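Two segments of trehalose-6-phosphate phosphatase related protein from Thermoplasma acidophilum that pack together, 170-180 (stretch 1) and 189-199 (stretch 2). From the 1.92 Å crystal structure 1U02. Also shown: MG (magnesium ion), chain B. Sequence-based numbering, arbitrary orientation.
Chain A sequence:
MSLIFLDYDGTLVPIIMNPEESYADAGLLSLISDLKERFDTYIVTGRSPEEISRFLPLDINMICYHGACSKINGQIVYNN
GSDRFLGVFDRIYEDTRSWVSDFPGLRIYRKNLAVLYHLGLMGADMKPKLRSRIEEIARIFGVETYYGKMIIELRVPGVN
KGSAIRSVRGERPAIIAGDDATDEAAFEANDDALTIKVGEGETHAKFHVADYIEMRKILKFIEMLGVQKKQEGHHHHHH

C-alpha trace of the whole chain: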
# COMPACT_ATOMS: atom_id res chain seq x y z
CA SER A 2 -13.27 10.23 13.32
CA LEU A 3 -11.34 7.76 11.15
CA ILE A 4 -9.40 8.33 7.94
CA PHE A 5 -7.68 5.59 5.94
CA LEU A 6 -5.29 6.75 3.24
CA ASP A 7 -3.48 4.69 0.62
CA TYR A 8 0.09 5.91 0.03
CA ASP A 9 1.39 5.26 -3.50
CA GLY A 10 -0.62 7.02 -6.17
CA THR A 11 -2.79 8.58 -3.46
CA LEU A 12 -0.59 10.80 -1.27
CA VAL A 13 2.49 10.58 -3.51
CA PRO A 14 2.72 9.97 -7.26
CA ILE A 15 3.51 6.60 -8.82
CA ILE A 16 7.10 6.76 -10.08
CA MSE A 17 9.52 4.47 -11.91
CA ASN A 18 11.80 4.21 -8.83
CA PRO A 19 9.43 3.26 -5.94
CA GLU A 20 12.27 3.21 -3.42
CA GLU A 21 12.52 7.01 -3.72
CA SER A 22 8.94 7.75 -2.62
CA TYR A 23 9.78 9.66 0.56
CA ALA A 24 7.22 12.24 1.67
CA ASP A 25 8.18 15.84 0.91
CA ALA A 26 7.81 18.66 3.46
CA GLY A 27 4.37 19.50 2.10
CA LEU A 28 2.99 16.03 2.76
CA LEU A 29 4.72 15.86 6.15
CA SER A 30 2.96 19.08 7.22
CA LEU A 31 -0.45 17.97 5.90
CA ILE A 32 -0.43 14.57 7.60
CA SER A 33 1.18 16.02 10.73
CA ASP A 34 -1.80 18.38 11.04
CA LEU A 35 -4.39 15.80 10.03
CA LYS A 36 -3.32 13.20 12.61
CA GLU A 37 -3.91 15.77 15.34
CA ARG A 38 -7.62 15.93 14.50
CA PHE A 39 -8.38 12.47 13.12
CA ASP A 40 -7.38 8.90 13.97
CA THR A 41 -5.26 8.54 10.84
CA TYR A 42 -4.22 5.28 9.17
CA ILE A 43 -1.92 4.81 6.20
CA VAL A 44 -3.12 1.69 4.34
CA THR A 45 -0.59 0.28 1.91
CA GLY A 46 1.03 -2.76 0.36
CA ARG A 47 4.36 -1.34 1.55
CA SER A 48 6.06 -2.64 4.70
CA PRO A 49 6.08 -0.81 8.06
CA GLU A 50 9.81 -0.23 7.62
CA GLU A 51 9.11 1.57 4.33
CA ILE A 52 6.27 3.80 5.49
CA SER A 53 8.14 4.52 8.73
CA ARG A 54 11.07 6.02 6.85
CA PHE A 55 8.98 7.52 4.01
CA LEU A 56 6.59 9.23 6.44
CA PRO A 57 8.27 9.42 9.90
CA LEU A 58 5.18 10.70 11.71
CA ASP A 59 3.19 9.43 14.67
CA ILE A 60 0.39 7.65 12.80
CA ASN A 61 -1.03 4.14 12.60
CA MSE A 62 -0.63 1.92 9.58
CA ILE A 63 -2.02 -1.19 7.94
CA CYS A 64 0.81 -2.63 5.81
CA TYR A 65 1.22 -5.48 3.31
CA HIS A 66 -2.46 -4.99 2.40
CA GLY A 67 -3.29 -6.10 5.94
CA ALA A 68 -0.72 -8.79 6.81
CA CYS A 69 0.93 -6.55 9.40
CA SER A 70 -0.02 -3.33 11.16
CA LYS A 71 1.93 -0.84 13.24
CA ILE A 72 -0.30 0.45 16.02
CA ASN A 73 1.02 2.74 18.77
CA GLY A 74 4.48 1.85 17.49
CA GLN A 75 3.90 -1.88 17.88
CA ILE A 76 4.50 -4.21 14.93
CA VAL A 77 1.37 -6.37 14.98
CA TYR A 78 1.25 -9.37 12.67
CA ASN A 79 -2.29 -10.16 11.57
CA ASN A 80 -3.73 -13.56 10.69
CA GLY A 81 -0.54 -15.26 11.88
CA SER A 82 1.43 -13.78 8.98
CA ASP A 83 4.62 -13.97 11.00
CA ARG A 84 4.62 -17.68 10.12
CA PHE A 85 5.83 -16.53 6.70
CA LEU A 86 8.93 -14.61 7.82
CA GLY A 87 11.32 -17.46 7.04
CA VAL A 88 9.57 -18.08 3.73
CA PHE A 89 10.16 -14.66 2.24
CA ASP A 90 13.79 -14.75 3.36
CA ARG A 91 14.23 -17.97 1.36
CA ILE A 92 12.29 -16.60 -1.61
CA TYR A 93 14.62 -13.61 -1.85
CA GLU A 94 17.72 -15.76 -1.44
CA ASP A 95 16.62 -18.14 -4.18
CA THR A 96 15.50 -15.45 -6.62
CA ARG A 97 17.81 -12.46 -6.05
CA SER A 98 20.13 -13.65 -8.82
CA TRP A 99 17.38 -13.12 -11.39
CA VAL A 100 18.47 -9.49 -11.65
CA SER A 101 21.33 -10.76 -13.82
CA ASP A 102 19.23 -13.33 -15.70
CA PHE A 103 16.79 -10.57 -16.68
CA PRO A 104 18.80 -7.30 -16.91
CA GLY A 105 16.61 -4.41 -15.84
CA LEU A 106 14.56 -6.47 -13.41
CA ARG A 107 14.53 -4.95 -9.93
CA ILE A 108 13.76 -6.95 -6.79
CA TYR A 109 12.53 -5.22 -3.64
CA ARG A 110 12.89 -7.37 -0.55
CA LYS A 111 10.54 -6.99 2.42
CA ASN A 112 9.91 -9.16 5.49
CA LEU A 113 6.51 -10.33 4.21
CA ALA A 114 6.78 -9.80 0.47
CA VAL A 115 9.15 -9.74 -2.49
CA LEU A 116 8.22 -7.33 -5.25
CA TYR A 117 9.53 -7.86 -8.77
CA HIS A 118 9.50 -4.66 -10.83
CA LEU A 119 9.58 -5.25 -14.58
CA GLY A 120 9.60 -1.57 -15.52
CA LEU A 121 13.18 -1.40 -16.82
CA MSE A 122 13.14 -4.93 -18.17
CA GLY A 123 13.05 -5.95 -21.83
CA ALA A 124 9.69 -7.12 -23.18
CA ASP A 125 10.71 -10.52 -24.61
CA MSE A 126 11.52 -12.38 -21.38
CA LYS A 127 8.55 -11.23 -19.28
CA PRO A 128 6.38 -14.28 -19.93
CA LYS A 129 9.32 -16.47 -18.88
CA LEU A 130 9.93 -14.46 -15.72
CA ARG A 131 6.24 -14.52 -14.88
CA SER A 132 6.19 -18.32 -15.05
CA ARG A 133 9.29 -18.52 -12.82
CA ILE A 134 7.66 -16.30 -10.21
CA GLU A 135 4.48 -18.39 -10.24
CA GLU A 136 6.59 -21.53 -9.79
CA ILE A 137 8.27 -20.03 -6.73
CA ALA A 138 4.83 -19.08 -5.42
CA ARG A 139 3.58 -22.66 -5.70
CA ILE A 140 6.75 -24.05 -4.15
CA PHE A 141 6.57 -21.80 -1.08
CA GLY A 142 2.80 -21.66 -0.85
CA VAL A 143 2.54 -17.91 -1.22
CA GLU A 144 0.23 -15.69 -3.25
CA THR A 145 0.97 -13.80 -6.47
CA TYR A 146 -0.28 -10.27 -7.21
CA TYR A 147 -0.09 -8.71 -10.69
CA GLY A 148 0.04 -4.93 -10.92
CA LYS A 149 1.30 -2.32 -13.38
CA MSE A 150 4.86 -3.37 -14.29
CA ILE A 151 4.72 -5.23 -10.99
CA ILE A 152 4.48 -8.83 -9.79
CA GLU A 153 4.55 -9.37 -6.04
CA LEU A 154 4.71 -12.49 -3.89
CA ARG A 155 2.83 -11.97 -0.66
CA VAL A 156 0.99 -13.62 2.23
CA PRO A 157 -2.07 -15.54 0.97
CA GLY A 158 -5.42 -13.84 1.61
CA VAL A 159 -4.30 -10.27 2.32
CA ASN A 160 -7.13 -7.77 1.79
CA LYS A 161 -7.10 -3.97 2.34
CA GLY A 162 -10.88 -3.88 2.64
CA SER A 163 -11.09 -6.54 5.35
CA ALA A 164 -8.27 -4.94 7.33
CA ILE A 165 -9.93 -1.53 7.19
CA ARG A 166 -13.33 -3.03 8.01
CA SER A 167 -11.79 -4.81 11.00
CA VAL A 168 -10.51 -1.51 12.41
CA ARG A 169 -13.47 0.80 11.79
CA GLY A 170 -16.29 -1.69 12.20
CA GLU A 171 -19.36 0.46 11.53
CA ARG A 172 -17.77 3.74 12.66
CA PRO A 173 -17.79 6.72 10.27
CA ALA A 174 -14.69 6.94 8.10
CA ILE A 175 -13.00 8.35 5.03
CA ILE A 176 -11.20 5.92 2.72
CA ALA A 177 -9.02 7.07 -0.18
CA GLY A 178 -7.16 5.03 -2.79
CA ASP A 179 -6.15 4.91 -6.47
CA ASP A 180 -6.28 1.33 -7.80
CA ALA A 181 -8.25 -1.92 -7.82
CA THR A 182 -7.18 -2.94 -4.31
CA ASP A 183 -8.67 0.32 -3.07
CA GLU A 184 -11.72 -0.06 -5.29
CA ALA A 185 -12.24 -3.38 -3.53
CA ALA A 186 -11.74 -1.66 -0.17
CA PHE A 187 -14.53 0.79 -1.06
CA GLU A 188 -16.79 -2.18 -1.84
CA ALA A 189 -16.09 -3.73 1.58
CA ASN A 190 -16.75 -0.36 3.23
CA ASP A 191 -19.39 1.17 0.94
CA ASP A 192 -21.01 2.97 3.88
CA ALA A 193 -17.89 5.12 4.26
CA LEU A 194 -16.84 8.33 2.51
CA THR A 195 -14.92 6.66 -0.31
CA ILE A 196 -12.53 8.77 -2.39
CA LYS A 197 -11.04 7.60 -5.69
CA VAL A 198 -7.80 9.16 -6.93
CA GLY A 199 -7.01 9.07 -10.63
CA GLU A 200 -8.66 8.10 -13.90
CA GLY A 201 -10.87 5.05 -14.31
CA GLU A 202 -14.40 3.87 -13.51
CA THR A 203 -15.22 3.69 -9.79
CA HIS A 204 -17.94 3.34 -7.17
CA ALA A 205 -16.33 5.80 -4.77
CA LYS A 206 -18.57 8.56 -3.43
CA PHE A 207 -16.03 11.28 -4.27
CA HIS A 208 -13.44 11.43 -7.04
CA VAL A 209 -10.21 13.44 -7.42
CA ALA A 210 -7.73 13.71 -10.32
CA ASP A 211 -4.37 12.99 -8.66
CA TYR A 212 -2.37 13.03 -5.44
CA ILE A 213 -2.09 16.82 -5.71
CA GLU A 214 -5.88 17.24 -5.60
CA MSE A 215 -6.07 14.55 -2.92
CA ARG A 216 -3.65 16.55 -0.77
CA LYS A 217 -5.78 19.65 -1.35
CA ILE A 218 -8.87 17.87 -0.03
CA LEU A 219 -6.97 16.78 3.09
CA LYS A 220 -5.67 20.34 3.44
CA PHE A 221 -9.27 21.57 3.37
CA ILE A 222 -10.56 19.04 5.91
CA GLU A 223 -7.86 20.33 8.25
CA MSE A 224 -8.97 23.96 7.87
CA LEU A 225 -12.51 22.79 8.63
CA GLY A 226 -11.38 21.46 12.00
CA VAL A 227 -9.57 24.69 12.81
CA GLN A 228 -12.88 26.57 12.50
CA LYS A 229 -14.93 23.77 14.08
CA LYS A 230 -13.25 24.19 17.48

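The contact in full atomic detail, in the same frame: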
# COMPACT_ATOMS: atom_id res chain seq x y z
N GLY A 170 -15.03 -1.07 11.86
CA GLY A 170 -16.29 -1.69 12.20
C GLY A 170 -17.37 -0.94 11.45
O GLY A 170 -17.36 -0.91 10.22
N GLU A 171 -18.29 -0.31 12.17
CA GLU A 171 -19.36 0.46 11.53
C GLU A 171 -19.14 1.96 11.70
O GLU A 171 -19.92 2.76 11.19
CB GLU A 171 -20.72 0.08 12.13
CG GLU A 171 -21.12 -1.37 11.93
CD GLU A 171 -21.21 -1.75 10.46
OE1 GLU A 171 -21.97 -1.08 9.72
OE2 GLU A 171 -20.53 -2.72 10.06
N ARG A 172 -18.08 2.33 12.41
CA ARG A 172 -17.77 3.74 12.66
C ARG A 172 -17.58 4.55 11.38
O ARG A 172 -17.13 4.03 10.36
CB ARG A 172 -16.50 3.86 13.52
CG ARG A 172 -16.64 3.30 14.92
CD ARG A 172 -15.40 3.59 15.75
NE ARG A 172 -14.22 2.89 15.25
CZ ARG A 172 -13.00 3.04 15.74
NH1 ARG A 172 -12.78 3.88 16.75
NH2 ARG A 172 -11.99 2.36 15.23
N PRO A 173 -17.93 5.84 11.43
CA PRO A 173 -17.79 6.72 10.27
C PRO A 173 -16.33 6.84 9.86
O PRO A 173 -15.44 6.96 10.71
CB PRO A 173 -18.36 8.05 10.77
CG PRO A 173 -19.42 7.60 11.74
CD PRO A 173 -18.70 6.50 12.50
N ALA A 174 -16.07 6.83 8.56
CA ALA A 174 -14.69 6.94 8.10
C ALA A 174 -14.55 7.44 6.68
O ALA A 174 -15.51 7.44 5.90
CB ALA A 174 -13.99 5.58 8.24
N ILE A 175 -13.34 7.88 6.36
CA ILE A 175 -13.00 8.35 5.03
C ILE A 175 -11.98 7.33 4.55
O ILE A 175 -11.10 6.91 5.31
CB ILE A 175 -12.35 9.75 5.07
CG1 ILE A 175 -13.37 10.79 5.53
CG2 ILE A 175 -11.82 10.12 3.69
CD1 ILE A 175 -12.80 12.20 5.68
N ILE A 176 -12.12 6.89 3.30
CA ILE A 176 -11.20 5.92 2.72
C ILE A 176 -10.82 6.39 1.33
O ILE A 176 -11.68 6.58 0.47
CB ILE A 176 -11.84 4.51 2.65
CG1 ILE A 176 -12.28 4.07 4.05
CG2 ILE A 176 -10.84 3.52 2.08
CD1 ILE A 176 -13.10 2.78 4.07
N ALA A 177 -9.52 6.59 1.10
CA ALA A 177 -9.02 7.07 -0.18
C ALA A 177 -7.98 6.13 -0.80
O ALA A 177 -7.10 5.62 -0.10
CB ALA A 177 -8.42 8.45 -0.01
N GLY A 178 -8.09 5.91 -2.10
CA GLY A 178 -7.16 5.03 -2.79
C GLY A 178 -7.19 5.27 -4.29
O GLY A 178 -8.09 5.96 -4.78
N ASP A 179 -6.25 4.69 -5.02
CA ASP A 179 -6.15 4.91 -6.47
C ASP A 179 -6.27 3.70 -7.41
O ASP A 179 -6.43 3.89 -8.61
CB ASP A 179 -4.84 5.61 -6.79
CG ASP A 179 -3.64 4.72 -6.52
OD1 ASP A 179 -3.50 4.25 -5.37
OD2 ASP A 179 -2.85 4.49 -7.45
N ASP A 180 -6.18 2.48 -6.90
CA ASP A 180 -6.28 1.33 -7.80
C ASP A 180 -7.31 0.29 -7.38
O ASP A 180 -8.07 0.49 -6.45
CB ASP A 180 -4.92 0.67 -8.01
CG ASP A 180 -4.37 0.04 -6.74
OD1 ASP A 180 -5.18 -0.28 -5.84
OD2 ASP A 180 -3.14 -0.14 -6.66
N ALA A 189 -15.97 -3.12 0.26
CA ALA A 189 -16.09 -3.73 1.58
C ALA A 189 -16.41 -2.71 2.68
O ALA A 189 -16.59 -3.07 3.84
CB ALA A 189 -14.80 -4.48 1.93
N ASN A 190 -16.46 -1.44 2.30
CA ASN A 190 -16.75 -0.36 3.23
C ASN A 190 -17.59 0.70 2.51
O ASN A 190 -17.37 1.90 2.68
CB ASN A 190 -15.45 0.28 3.72
CG ASN A 190 -14.59 -0.67 4.54
OD1 ASN A 190 -14.82 -0.87 5.73
ND2 ASN A 190 -13.59 -1.27 3.89
N ASP A 191 -18.56 0.25 1.72
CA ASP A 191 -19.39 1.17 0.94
C ASP A 191 -20.18 2.20 1.74
O ASP A 191 -20.69 3.17 1.16
CB ASP A 191 -20.33 0.38 0.03
CG ASP A 191 -21.39 -0.39 0.80
OD1 ASP A 191 -22.22 0.25 1.48
OD2 ASP A 191 -21.40 -1.63 0.71
N ASP A 192 -20.28 2.02 3.05
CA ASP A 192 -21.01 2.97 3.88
C ASP A 192 -20.10 4.12 4.31
O ASP A 192 -20.54 5.04 5.01
CB ASP A 192 -21.60 2.28 5.11
CG ASP A 192 -20.53 1.71 6.03
OD1 ASP A 192 -19.74 0.86 5.58
OD2 ASP A 192 -20.49 2.12 7.21
N ALA A 193 -18.84 4.08 3.90
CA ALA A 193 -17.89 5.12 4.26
C ALA A 193 -17.74 6.16 3.16
O ALA A 193 -18.23 5.98 2.05
CB ALA A 193 -16.53 4.50 4.58
N LEU A 194 -17.07 7.27 3.48
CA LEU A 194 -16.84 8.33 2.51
C LEU A 194 -15.65 7.88 1.67
O LEU A 194 -14.49 8.14 2.02
CB LEU A 194 -16.54 9.65 3.21
CG LEU A 194 -16.70 10.94 2.39
CD1 LEU A 194 -16.52 12.15 3.30
CD2 LEU A 194 -15.70 10.97 1.25
N THR A 195 -15.94 7.19 0.58
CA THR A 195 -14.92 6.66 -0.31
C THR A 195 -14.44 7.70 -1.33
O THR A 195 -15.25 8.37 -1.97
CB THR A 195 -15.46 5.42 -1.05
OG1 THR A 195 -16.75 5.72 -1.59
CG2 THR A 195 -15.59 4.25 -0.07
N ILE A 196 -13.12 7.81 -1.47
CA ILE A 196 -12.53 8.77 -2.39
C ILE A 196 -11.58 8.10 -3.38
O ILE A 196 -10.58 7.50 -2.98
CB ILE A 196 -11.74 9.85 -1.62
CG1 ILE A 196 -12.64 10.55 -0.60
CG2 ILE A 196 -11.13 10.85 -2.59
CD1 ILE A 196 -11.90 11.52 0.30
N LYS A 197 -11.88 8.20 -4.66
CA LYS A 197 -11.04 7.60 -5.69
C LYS A 197 -10.07 8.64 -6.23
O LYS A 197 -10.45 9.78 -6.50
CB LYS A 197 -11.90 7.06 -6.83
CG LYS A 197 -11.13 6.53 -8.05
CD LYS A 197 -10.42 5.21 -7.76
CE LYS A 197 -9.91 4.56 -9.04
NZ LYS A 197 -9.01 5.46 -9.81
N VAL A 198 -8.81 8.25 -6.39
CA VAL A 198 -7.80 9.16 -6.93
C VAL A 198 -7.39 8.62 -8.29
O VAL A 198 -7.07 7.45 -8.43
CB VAL A 198 -6.53 9.21 -6.04
CG1 VAL A 198 -5.52 10.18 -6.65
CG2 VAL A 198 -6.90 9.64 -4.62
N GLY A 199 -7.42 9.49 -9.30
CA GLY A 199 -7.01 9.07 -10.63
C GLY A 199 -8.12 8.68 -11.58
O GLY A 199 -9.28 8.54 -11.21
MG MG B . -2.02 3.21 -4.45
O HOH W 1 -6.14 5.88 -10.68
O HOH W 2 -1.27 2.59 -6.25
O HOH W 3 -3.22 1.51 -4.12
O HOH W 4 -0.56 2.13 -3.42

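What holds the two stretches side by side? Strands 174-178 and 194-198 run parallel, their axes approaching to 4.6 Å, and a ladder of backbone hydrogen bonds joins them. L194 N donates to A174 O (2.9 Å), I176 N to L194 O (3.0 Å), I196 N to I176 O (2.7 Å), G178 N to I196 O (3.1 Å) and V198 N to G178 O (2.9 Å). The bonds involve A174, I176 and G178 on one strand and L194, I196 and V198 on the other, the alternation expected of parallel strands. Between the rungs, CA-H groups lean on the same carbonyls, as where A177 CA lies 3.2 Å from I196 O.

Which side chain is most covered by the other stretch? I176, which gives up more area to the other stretch than any other residue here. Its CB points to the sheet face it shares with T195, but its end reaches back toward the turn that precedes the partner strand. That type I turn, N190 to A193, is closed by A193 N donating to N190 O at 2.9 Å. With chi1 m and chi2 t, the side chain extends so that I176 CD1 meets N190 CB at 3.4 Å and A193 CB at 3.9 Å. The two CB atoms, both directed toward stretch 1, make a shallow seat for that methyl.

How does the opposite face pack? Here I175, A177, L194 and I196 project together. I196 is the bump that touches two residues of the other strand: its CB lies 3.9 Å from A177 CB, while its CD1 reaches I175 CG2 at 3.7 Å. The small A177 leaves this part of the surface low, and the longer I196 lies alongside it and extends to I175. I175 also touches the next side chain, with I175 CG1 4.1 Å from L194 CB.

What happens where the strands end? G178 contributes no side chain to the face shared with K197, and the lysine's end comes nearer to stretch 1 than its CB direction suggests. K197 NZ donates a weak hydrogen bond to D179 O at 3.2 Å and another bond to V198 O, within its own stretch, at 3.1 Å. Water 1 lies within reach of the same two carbonyls, 2.9 Å from D179 O and 2.9 Å from V198 O. D179 faces two ways: its CB rests 3.3 Å from V198 O, while its carboxylate leads away from stretch 2, where D179 OD1 binds the magnesium ion MG at 2.0 Å.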